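Local coordinates for serine-pyruvate aminotransferase (agxt) (PDB 3ZRQ) that catalyses the pyridoxal 5'-phosphate-dependent transfer of an amino group from serine to pyruvate in a thermophilic archaeon, at the interface of chains A and B and the interface of chains A and C. Residues are numbered along the deposited sequence; one frame, centred on the assembly and turned at random. Chains: chain A/B/C, Serine-pyruvate aminotransferase (agxt).

Contact 1: the interface of chains A and B. Residues chain A 2, 321-323, 351, 354-355, 358; chain B 347, 350-351.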
loop_
_atom_site.group_PDB
_atom_site.type_symbol
_atom_site.label_atom_id
_atom_site.label_comp_id
_atom_site.label_asym_id
_atom_site.label_seq_id
_atom_site.Cartn_x
_atom_site.Cartn_y
_atom_site.Cartn_z
ATOM N N ASP A 2 -2.257 -0.828 18.098
ATOM C CA ASP A 2 -2.720 -2.229 17.872
ATOM C C ASP A 2 -4.253 -2.333 17.774
ATOM O O ASP A 2 -4.782 -3.397 17.436
ATOM C CB ASP A 2 -2.201 -3.135 18.997
ATOM C CG ASP A 2 -2.172 -4.615 18.612
ATOM O OD1 ASP A 2 -1.925 -4.934 17.428
ATOM O OD2 ASP A 2 -2.387 -5.465 19.507
ATOM N N GLU A 321 -7.646 0.401 25.990
ATOM C CA GLU A 321 -7.076 -0.943 26.108
ATOM C C GLU A 321 -7.017 -1.695 24.781
ATOM O O GLU A 321 -6.778 -2.909 24.764
ATOM C CB GLU A 321 -7.829 -1.760 27.175
ATOM C CG GLU A 321 -7.716 -1.182 28.595
ATOM C CD GLU A 321 -6.274 -1.135 29.105
ATOM O OE1 GLU A 321 -5.547 -2.145 28.954
ATOM O OE2 GLU A 321 -5.872 -0.092 29.667
ATOM N N GLY A 322 -7.258 -0.972 23.682
ATOM C CA GLY A 322 -6.997 -1.467 22.323
ATOM C C GLY A 322 -8.138 -2.164 21.601
ATOM O O GLY A 322 -7.910 -2.998 20.708
ATOM N N VAL A 323 -9.372 -1.842 21.980
ATOM C CA VAL A 323 -10.563 -2.375 21.281
ATOM C C VAL A 323 -11.656 -1.305 21.208
ATOM O O VAL A 323 -12.054 -0.739 22.231
ATOM C CB VAL A 323 -11.131 -3.677 21.943
ATOM C CG1 VAL A 323 -12.353 -4.223 21.172
ATOM C CG2 VAL A 323 -10.059 -4.745 22.043
ATOM N N ILE A 351 -9.505 -11.725 23.215
ATOM C CA ILE A 351 -9.182 -10.311 23.455
ATOM C C ILE A 351 -10.433 -9.546 23.899
ATOM O O ILE A 351 -10.385 -8.747 24.840
ATOM C CB ILE A 351 -8.590 -9.623 22.199
ATOM C CG1 ILE A 351 -7.178 -10.123 21.898
ATOM C CG2 ILE A 351 -8.545 -8.113 22.374
ATOM C CD1 ILE A 351 -6.793 -9.953 20.399
ATOM N N SER A 354 -11.342 -10.522 27.487
ATOM C CA SER A 354 -10.282 -10.000 28.341
ATOM C C SER A 354 -10.391 -8.483 28.536
ATOM O O SER A 354 -10.372 -7.999 29.680
ATOM C CB SER A 354 -8.903 -10.402 27.808
ATOM O OG SER A 354 -7.903 -9.991 28.724
ATOM N N VAL A 355 -10.513 -7.728 27.442
ATOM C CA VAL A 355 -10.661 -6.259 27.524
ATOM C C VAL A 355 -11.926 -5.841 28.283
ATOM O O VAL A 355 -11.918 -4.855 29.026
ATOM C CB VAL A 355 -10.571 -5.566 26.126
ATOM C CG1 VAL A 355 -10.960 -4.085 26.202
ATOM C CG2 VAL A 355 -9.145 -5.684 25.560
ATOM N N ARG A 358 -11.162 -6.473 32.208
ATOM C CA ARG A 358 -10.275 -5.434 32.754
ATOM C C ARG A 358 -10.958 -4.073 32.855
ATOM O O ARG A 358 -10.759 -3.338 33.832
ATOM C CB ARG A 358 -8.970 -5.342 31.937
ATOM C CG ARG A 358 -8.111 -6.614 32.064
ATOM C CD ARG A 358 -6.712 -6.456 31.485
ATOM N NE ARG A 358 -6.618 -6.982 30.124
ATOM C CZ ARG A 358 -6.399 -6.244 29.037
ATOM N NH1 ARG A 358 -6.242 -4.932 29.135
ATOM N NH2 ARG A 358 -6.334 -6.821 27.847
ATOM N N ASN B 347 -2.316 -7.063 24.703
ATOM C CA ASN B 347 -3.166 -8.055 24.022
ATOM C C ASN B 347 -2.410 -9.182 23.325
ATOM O O ASN B 347 -2.929 -10.287 23.208
ATOM C CB ASN B 347 -4.147 -7.404 23.041
ATOM C CG ASN B 347 -5.214 -6.561 23.741
ATOM O OD1 ASN B 347 -5.414 -6.659 24.957
ATOM N ND2 ASN B 347 -5.878 -5.697 22.975
ATOM N N ILE B 350 -1.807 -11.873 25.924
ATOM C CA ILE B 350 -2.982 -12.721 26.165
ATOM C C ILE B 350 -3.071 -13.793 25.075
ATOM O O ILE B 350 -3.213 -14.985 25.385
ATOM C CB ILE B 350 -4.300 -11.910 26.216
ATOM C CG1 ILE B 350 -4.234 -10.832 27.301
ATOM C CG2 ILE B 350 -5.488 -12.827 26.455
ATOM C CD1 ILE B 350 -5.038 -9.623 26.980
ATOM N N ILE B 351 -2.961 -13.382 23.812
ATOM C CA ILE B 351 -3.046 -14.306 22.686
ATOM C C ILE B 351 -1.943 -15.361 22.763
ATOM O O ILE B 351 -2.197 -16.553 22.552
ATOM C CB ILE B 351 -2.969 -13.566 21.328
ATOM C CG1 ILE B 351 -4.240 -12.758 21.063
ATOM C CG2 ILE B 351 -2.727 -14.547 20.175
ATOM C CD1 ILE B 351 -4.001 -11.574 20.107
#
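A:Ile351 and B:Ile351 meet across a two-fold interface that joins A to B in the deposited assembly; in this patch helix 346-363 of A meets its copy in B, with the A:Glu321 loop beside it. Each chi1 is near -71°, with CG1 beside its own backbone N, and this brings the CD1 methyls together at 3.2 Å, a tight fit. Isoleucine suits the seam because its long CG1-CD1 arm reaches its copy, while the CG2 branch of A:Ile351 packs on B:Asn347, whose amide lies across it at about a right angle. OD1 of B:Asn347 takes a hydrogen bond from NH2 of A:Arg358 at 3.0 Å. The donor nitrogen lies almost in line with the C=O (172°), but its N-H points off that line and the bond is bent; the two planes stand 52° apart. The other end of the amide, ND2, bonds weakly to the backbone O of A:Glu321. That residue's carboxylate OE1 also holds A:Arg358 NH1 in a salt bridge of 2.9 Å, a second-shell support that steadies the guanidinium. B:Ile350 reaches tip to tip toward A:Arg358, its CD1 also 3.4 Å from A:Ser354 OG. This apolar seam with its polar flank probably helps hold the tetramer together.

Contact 2: the interface of chains A and C. Residues chain A 21-24, 247; chain C 11-13, 15, 18.
A:Asn24 and C:Ile13 join two loops across the two-fold A-C interface, the pairing of subunits typical of class-V aminotransferases, and this patch pins one chain's backbone to the other's. The amide N of C:Ile13 donates to A:Asn24 O at 2.9 Å. The side chain of A:Asn24, turned between its backbone N and carbonyl carbon (chi1 45°), carries ND2 to C:Glu15 OE1 for a weak bond of 3.1 Å, with amide and carboxylate planes nearly perpendicular. C:Leu18 packs its CD1 on A:Asn24 CB (3.6 Å), while its CB meets CD2 of A:Leu22 as the two leucines pass in opposite directions. Histidine suits position A:His247 because its flat ring can donate from NE2, within the ring plane, to A:Glu23 O (2.7 Å) while its carbons take apolar cover: CE1 meets the CD1 tip of C:Ile13 at 3.6 Å, and C:Leu18 CD2 sits over one face, toward the rim. An alanine in place of A:His247 would probably leave A:Glu23 O without this donor, set the loop freer to move and open a gap beside C:Ile13 and C:Leu18. In the fold, the histidine stands at the start of helix 246-262, bracing loop 21-24 against the 11-13 segment and short helix 15-19 of chain C.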
loop_
_atom_site.group_PDB
_atom_site.type_symbol
_atom_site.label_atom_id
_atom_site.label_comp_id
_atom_site.label_asym_id
_atom_site.label_seq_id
_atom_site.Cartn_x
_atom_site.Cartn_y
_atom_site.Cartn_z
ATOM N N GLY A 21 -7.251 -2.215 -3.389
ATOM C CA GLY A 21 -7.680 -0.896 -3.853
ATOM C C GLY A 21 -6.574 0.041 -4.309
ATOM O O GLY A 21 -6.842 1.194 -4.613
ATOM N N LEU A 22 -5.337 -0.451 -4.365
ATOM C CA LEU A 22 -4.199 0.389 -4.759
ATOM C C LEU A 22 -3.855 0.207 -6.239
ATOM O O LEU A 22 -2.856 -0.438 -6.579
ATOM C CB LEU A 22 -2.957 0.034 -3.932
ATOM C CG LEU A 22 -2.987 0.211 -2.421
ATOM C CD1 LEU A 22 -1.740 -0.422 -1.793
ATOM C CD2 LEU A 22 -3.056 1.684 -2.079
ATOM N N GLU A 23 -4.701 0.729 -7.110
ATOM C CA GLU A 23 -4.461 0.731 -8.553
ATOM C C GLU A 23 -4.687 2.160 -8.992
ATOM O O GLU A 23 -5.821 2.633 -8.967
ATOM C CB GLU A 23 -5.496 -0.149 -9.237
ATOM C CG GLU A 23 -5.540 -1.575 -8.739
ATOM C CD GLU A 23 -4.633 -2.474 -9.535
ATOM O OE1 GLU A 23 -3.928 -1.969 -10.436
ATOM O OE2 GLU A 23 -4.636 -3.693 -9.275
ATOM N N ASN A 24 -3.640 2.870 -9.394
ATOM C CA ASN A 24 -3.796 4.327 -9.609
ATOM C C ASN A 24 -4.349 4.767 -10.976
ATOM O O ASN A 24 -4.594 5.953 -11.188
ATOM C CB ASN A 24 -2.496 5.069 -9.284
ATOM C CG ASN A 24 -1.291 4.392 -9.870
ATOM O OD1 ASN A 24 -1.350 3.870 -10.980
ATOM N ND2 ASN A 24 -0.190 4.359 -9.108
ATOM N N HIS A 247 -12.739 1.728 -6.843
ATOM C CA HIS A 247 -11.728 1.105 -5.991
ATOM C C HIS A 247 -12.352 0.327 -4.821
ATOM O O HIS A 247 -11.829 -0.712 -4.413
ATOM C CB HIS A 247 -10.693 2.141 -5.529
ATOM C CG HIS A 247 -9.849 2.668 -6.647
ATOM N ND1 HIS A 247 -10.262 3.703 -7.459
ATOM C CD2 HIS A 247 -8.613 2.307 -7.086
ATOM C CE1 HIS A 247 -9.324 3.951 -8.363
ATOM N NE2 HIS A 247 -8.317 3.112 -8.159
ATOM N N THR C 11 -9.312 9.788 -13.069
ATOM C CA THR C 11 -8.154 9.995 -13.918
ATOM C C THR C 11 -7.027 9.308 -13.123
ATOM O O THR C 11 -7.319 8.511 -12.221
ATOM C CB THR C 11 -7.946 11.514 -14.185
ATOM O OG1 THR C 11 -6.610 11.772 -14.637
ATOM C CG2 THR C 11 -8.225 12.338 -12.924
ATOM N N THR C 12 -5.765 9.579 -13.432
ATOM C CA THR C 12 -4.668 8.984 -12.657
ATOM C C THR C 12 -4.706 9.547 -11.230
ATOM O O THR C 12 -4.776 10.764 -11.041
ATOM C CB THR C 12 -3.296 9.241 -13.344
ATOM O OG1 THR C 12 -3.369 8.813 -14.715
ATOM C CG2 THR C 12 -2.163 8.480 -12.621
ATOM N N ILE C 13 -4.716 8.667 -10.232
ATOM C CA ILE C 13 -4.726 9.103 -8.841
ATOM C C ILE C 13 -3.307 9.027 -8.235
ATOM O O ILE C 13 -2.646 7.997 -8.345
ATOM C CB ILE C 13 -5.707 8.250 -7.994
ATOM C CG1 ILE C 13 -7.114 8.246 -8.652
ATOM C CG2 ILE C 13 -5.742 8.766 -6.573
ATOM C CD1 ILE C 13 -8.110 7.343 -7.950
ATOM N N GLU C 15 -0.334 8.332 -5.757
ATOM C CA GLU C 15 -0.097 7.224 -4.831
ATOM C C GLU C 15 -0.361 7.620 -3.394
ATOM O O GLU C 15 -0.932 6.840 -2.634
ATOM C CB GLU C 15 1.338 6.665 -4.967
ATOM C CG GLU C 15 1.594 5.343 -4.222
ATOM C CD GLU C 15 0.945 4.129 -4.902
ATOM O OE1 GLU C 15 0.606 4.225 -6.104
ATOM O OE2 GLU C 15 0.774 3.076 -4.241
ATOM N N LEU C 18 -4.148 7.308 -2.705
ATOM C CA LEU C 18 -4.615 5.927 -2.503
ATOM C C LEU C 18 -4.151 5.318 -1.179
ATOM O O LEU C 18 -4.928 4.655 -0.473
ATOM C CB LEU C 18 -4.182 5.017 -3.657
ATOM C CG LEU C 18 -4.664 5.364 -5.055
ATOM C CD1 LEU C 18 -3.888 4.510 -6.036
ATOM C CD2 LEU C 18 -6.155 5.178 -5.151
#

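Contact 3: the interface of chains A and C. Residues chain A 9-10, 61, 188, 195; chain C 28, 243-246.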
loop_
_atom_site.group_PDB
_atom_site.type_symbol
_atom_site.label_atom_id
_atom_site.label_comp_id
_atom_site.label_asym_id
_atom_site.label_seq_id
_atom_site.Cartn_x
_atom_site.Cartn_y
_atom_site.Cartn_z
ATOM N N GLY A 9 -19.541 -2.271 11.793
ATOM C CA GLY A 9 -19.211 -2.149 10.362
ATOM C C GLY A 9 -18.924 -0.722 9.896
ATOM O O GLY A 9 -19.750 0.164 10.101
ATOM N N PRO A 10 -17.737 -0.471 9.294
ATOM C CA PRO A 10 -16.629 -1.419 9.146
ATOM C C PRO A 10 -16.213 -2.066 10.473
ATOM O O PRO A 10 -16.404 -1.500 11.562
ATOM C CB PRO A 10 -15.474 -0.554 8.605
ATOM C CG PRO A 10 -16.127 0.592 7.925
ATOM C CD PRO A 10 -17.459 0.817 8.621
ATOM N N GLY A 61 -23.419 3.423 -2.052
ATOM C CA GLY A 61 -23.960 3.912 -0.771
ATOM C C GLY A 61 -23.780 2.849 0.301
ATOM O O GLY A 61 -22.693 2.695 0.874
ATOM N N GLN A 188 -19.617 -3.504 4.202
ATOM C CA GLN A 188 -18.720 -3.224 5.316
ATOM C C GLN A 188 -19.013 -4.050 6.555
ATOM O O GLN A 188 -18.393 -3.815 7.586
ATOM C CB GLN A 188 -18.729 -1.724 5.671
ATOM C CG GLN A 188 -19.996 -1.238 6.459
ATOM C CD GLN A 188 -21.225 -0.960 5.561
ATOM O OE1 GLN A 188 -21.159 -1.063 4.329
ATOM N NE2 GLN A 188 -22.346 -0.599 6.188
ATOM N N ALA A 195 -16.458 0.161 3.172
ATOM C CA ALA A 195 -17.802 0.750 3.025
ATOM C C ALA A 195 -17.952 1.527 1.700
ATOM O O ALA A 195 -16.953 2.004 1.122
ATOM C CB ALA A 195 -18.084 1.685 4.204
ATOM N N PHE C 28 -16.918 4.800 11.144
ATOM C CA PHE C 28 -17.560 6.141 11.101
ATOM C C PHE C 28 -17.539 6.961 12.393
ATOM O O PHE C 28 -17.689 8.197 12.358
ATOM C CB PHE C 28 -18.989 6.070 10.538
ATOM C CG PHE C 28 -19.871 5.070 11.222
ATOM C CD1 PHE C 28 -20.632 5.436 12.330
ATOM C CD2 PHE C 28 -19.963 3.767 10.746
ATOM C CE1 PHE C 28 -21.465 4.526 12.960
ATOM C CE2 PHE C 28 -20.792 2.838 11.383
ATOM C CZ PHE C 28 -21.552 3.220 12.494
ATOM N N THR C 243 -24.049 4.754 6.867
ATOM C CA THR C 243 -22.594 4.580 6.773
ATOM C C THR C 243 -22.024 5.259 5.512
ATOM O O THR C 243 -22.465 4.961 4.416
ATOM C CB THR C 243 -22.211 3.109 6.756
ATOM O OG1 THR C 243 -22.816 2.446 7.889
ATOM C CG2 THR C 243 -20.698 2.926 6.773
ATOM N N PRO C 244 -21.067 6.186 5.669
ATOM C CA PRO C 244 -20.419 6.799 4.486
ATOM C C PRO C 244 -19.256 5.945 3.991
ATOM O O PRO C 244 -18.894 4.997 4.669
ATOM C CB PRO C 244 -19.910 8.143 5.027
ATOM C CG PRO C 244 -19.723 7.885 6.502
ATOM C CD PRO C 244 -20.574 6.769 6.943
ATOM N N PRO C 245 -18.703 6.243 2.793
ATOM C CA PRO C 245 -17.562 5.488 2.291
ATOM C C PRO C 245 -16.296 5.946 3.080
ATOM O O PRO C 245 -15.552 6.797 2.614
ATOM C CB PRO C 245 -17.458 5.935 0.818
ATOM C CG PRO C 245 -18.840 6.532 0.476
ATOM C CD PRO C 245 -19.215 7.199 1.786
ATOM N N VAL C 246 -16.130 5.397 4.284
ATOM C CA VAL C 246 -15.133 5.854 5.271
ATOM C C VAL C 246 -13.728 6.028 4.669
ATOM O O VAL C 246 -13.123 7.087 4.799
ATOM C CB VAL C 246 -15.094 4.892 6.490
ATOM C CG1 VAL C 246 -13.873 5.145 7.366
ATOM C CG2 VAL C 246 -16.360 5.024 7.292
HETATM O O HOH W 1 -21.515 4.932 1.843
HETATM O O HOH W 2 -21.945 0.158 9.081
#
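A:Ala195 CB and C:Thr243 CG2 form the small apolar centre of this patch, 3.9 Å apart. The alanine methyl also abuts the backbone O of C:Pro244 at 3.4 Å; C:Pro245, just before helix 246-262, lies against A:Ala195 O, and C:Val246 opens the helix beside the methyl. A short side chain suits this place, since the partner's backbone comes close, and the paired prolines keep that backbone stiff. Farther out, the phenyl ring of C:Phe28 turns its CE2 corner toward A:Gly9 O. The branching of C:Thr243 divides apolar from polar: at chi1 -53° its CG2 is anti to the backbone N and faces the alanine, while OG1 turns to the rim. There A:Gln188, bent at chi2 (-81°), reaches tip to tip toward the threonine, but NE2 stops 3.5 Å from OG1 and the two are joined through water. Water 2 lies 3.0 Å from A:Gln188 NE2 and 2.7 Å from C:Thr243 OG1; its 2.4 Å approach to A:Gly9 O is short and doubtful. On another side water 1 joins C:Thr243 O and A:Gly61 O, each at 2.7 Å; both are acceptors, so the water would supply both hydrogens. A:Gly61 has a positive phi (118°), readily reached without a side chain. Because A:Gln188 and C:Thr243 are both pyridoxal 5'-phosphate-binding residues, the patch brings cofactor-binding parts of two chains together, as expected of an active site shared across the dimer.

Contacts 2 and 3 belong to one interface, A with C, and their C-alpha centres lie about 19 Å apart. They draw on the same stretches from opposite chains: the start of helix 246-262 comes from A in contact 2 and from C in contact 3, and the 9-13 segment changes sides likewise. Contact 1, about 24 Å from contact 3 and 34 Å from contact 2, uses helix 346-363 and faces chain B. Chain A therefore meets two neighbours through separate surfaces: the A-C pairing unites cofactor-binding residues, whereas the A-B pairing probably joins such dimers into the tetramer.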